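Vaginolysin (Gardnerella vaginalis, PDB 5IMY) probably acts as a secreted, cholesterol-binding, pore-forming toxin of the cholesterol-dependent cytolysin family that damages host cell membranes and causes hemolysis. Local coordinates at residues A284-V289 with D327-L332. Sequence-based numbering, arbitrary orientation.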
loop_
_atom_site.group_PDB
_atom_site.type_symbol
_atom_site.label_atom_id
_atom_site.label_comp_id
_atom_site.label_asym_id
_atom_site.label_seq_id
_atom_site.Cartn_x
_atom_site.Cartn_y
_atom_site.Cartn_z
ATOM N N ALA A 284 -12.851 -19.436 -8.398
ATOM C CA ALA A 284 -13.370 -19.483 -9.762
ATOM C C ALA A 284 -13.492 -20.918 -10.257
ATOM O O ALA A 284 -14.472 -21.268 -10.927
ATOM C CB ALA A 284 -12.472 -18.669 -10.692
ATOM N N ALA A 285 -12.509 -21.763 -9.941
ATOM C CA ALA A 285 -12.589 -23.169 -10.324
ATOM C C ALA A 285 -13.781 -23.848 -9.662
ATOM O O ALA A 285 -14.567 -24.534 -10.324
ATOM C CB ALA A 285 -11.287 -23.883 -9.960
ATOM N N ILE A 286 -13.930 -23.667 -8.346
ATOM C CA ILE A 286 -15.076 -24.225 -7.629
ATOM C C ILE A 286 -16.378 -23.838 -8.317
ATOM O O ILE A 286 -17.308 -24.646 -8.421
ATOM C CB ILE A 286 -15.057 -23.762 -6.158
ATOM C CG1 ILE A 286 -13.915 -24.442 -5.400
ATOM C CG2 ILE A 286 -16.401 -24.048 -5.476
ATOM C CD1 ILE A 286 -13.631 -23.824 -4.046
ATOM N N LYS A 287 -16.466 -22.599 -8.791
ATOM C CA LYS A 287 -17.679 -22.089 -9.417
ATOM C C LYS A 287 -17.847 -22.548 -10.859
ATOM O O LYS A 287 -18.773 -22.085 -11.533
ATOM C CB LYS A 287 -17.688 -20.558 -9.379
ATOM C CG LYS A 287 -18.003 -19.955 -8.024
ATOM C CD LYS A 287 -18.355 -18.485 -8.175
ATOM C CE LYS A 287 -18.710 -17.842 -6.848
ATOM N NZ LYS A 287 -17.517 -17.260 -6.187
ATOM N N GLY A 288 -16.991 -23.440 -11.347
ATOM C CA GLY A 288 -16.962 -23.742 -12.763
ATOM C C GLY A 288 -16.197 -22.665 -13.500
ATOM O O GLY A 288 -15.019 -22.436 -13.212
ATOM N N VAL A 289 -16.854 -21.988 -14.440
ATOM C CA VAL A 289 -16.268 -20.838 -15.124
ATOM C C VAL A 289 -15.067 -21.283 -15.947
ATOM O O VAL A 289 -14.205 -22.027 -15.464
ATOM C CB VAL A 289 -15.873 -19.742 -14.115
ATOM C CG1 VAL A 289 -15.174 -18.579 -14.815
ATOM C CG2 VAL A 289 -17.105 -19.251 -13.367
ATOM N N ASP A 327 -8.601 -31.337 -11.037
ATOM C CA ASP A 327 -9.354 -32.407 -11.684
ATOM C C ASP A 327 -9.706 -33.519 -10.703
ATOM O O ASP A 327 -10.730 -34.190 -10.875
ATOM C CB ASP A 327 -8.568 -32.966 -12.872
ATOM C CG ASP A 327 -8.786 -32.166 -14.144
ATOM O OD1 ASP A 327 -9.877 -31.578 -14.303
ATOM O OD2 ASP A 327 -7.866 -32.129 -14.988
ATOM N N THR A 328 -8.879 -33.737 -9.677
ATOM C CA THR A 328 -9.277 -34.630 -8.593
ATOM C C THR A 328 -10.535 -34.110 -7.914
ATOM O O THR A 328 -11.493 -34.860 -7.688
ATOM C CB THR A 328 -8.138 -34.770 -7.578
ATOM O OG1 THR A 328 -7.059 -35.511 -8.163
ATOM C CG2 THR A 328 -8.611 -35.481 -6.302
ATOM N N LEU A 329 -10.548 -32.819 -7.583
ATOM C CA LEU A 329 -11.719 -32.209 -6.964
ATOM C C LEU A 329 -12.961 -32.400 -7.826
ATOM O O LEU A 329 -13.982 -32.916 -7.358
ATOM C CB LEU A 329 -11.457 -30.722 -6.725
ATOM C CG LEU A 329 -12.628 -29.878 -6.216
ATOM C CD1 LEU A 329 -12.857 -30.117 -4.733
ATOM C CD2 LEU A 329 -12.381 -28.409 -6.507
ATOM N N LYS A 330 -12.890 -31.990 -9.095
ATOM C CA LYS A 330 -14.078 -31.990 -9.940
ATOM C C LYS A 330 -14.635 -33.392 -10.155
ATOM O O LYS A 330 -15.832 -33.533 -10.432
ATOM C CB LYS A 330 -13.764 -31.329 -11.283
ATOM C CG LYS A 330 -13.237 -29.908 -11.143
ATOM C CD LYS A 330 -13.776 -28.975 -12.215
ATOM C CE LYS A 330 -15.255 -28.680 -12.012
ATOM N NZ LYS A 330 -15.677 -27.434 -12.712
ATOM N N ALA A 331 -13.805 -34.429 -10.032
ATOM C CA ALA A 331 -14.325 -35.790 -10.080
ATOM C C ALA A 331 -15.095 -36.127 -8.809
ATOM O O ALA A 331 -16.189 -36.700 -8.871
ATOM C CB ALA A 331 -13.183 -36.784 -10.292
ATOM N N LEU A 332 -14.543 -35.772 -7.646
ATOM C CA LEU A 332 -15.230 -36.038 -6.385
ATOM C C LEU A 332 -16.567 -35.313 -6.313
ATOM O O LEU A 332 -17.520 -35.831 -5.721
ATOM C CB LEU A 332 -14.342 -35.632 -5.208
ATOM C CG LEU A 332 -13.031 -36.410 -5.061
ATOM C CD1 LEU A 332 -12.156 -35.783 -3.987
ATOM C CD2 LEU A 332 -13.298 -37.874 -4.741
#
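I286 and L329 make the apolar part of a light contact between the C-terminal end of helix 278-286 and helix 326-335, both lying against the central antiparallel sheet of the cytolysin fold. The pair meets through L329 CD2 and I286 CG1, 4.4 Å apart. L329 points its CB at the other helix, and the rotation about CB-CG (chi2 77°) puts CD2 rather than CD1 in front. Both side chains also rest on F214 of strand 208-223, and L329 reaches M265, V267 and F269 of strand 263-271, so the sheet forms a shared floor. Helix 278-286 lies between strands 263-271 and 305-311, the position of the second of two helical clusters that become membrane-spanning hairpins in related cytolysins, and so probably belongs to that cluster; helix 326-335 follows strand 305-311, outside it.

The polar part belongs to K330, an exposed residue whose chain bends at chi2 and chi3 to bring its ammonium back to the turn after helix 278-286. The positive end probably gains some electrostatic benefit beside the carbonyl end of that helix, although no hydrogen bond spans the two segments. At G288 (phi 80°, psi -120°) a CB would press on the carbonyl O of K287; its backbone N-H bonds to A285 O, with N to O 2.8 Å, closing the turn. K330 NZ lies 3.9 Å from that same A285 O and equally far from G288 CA.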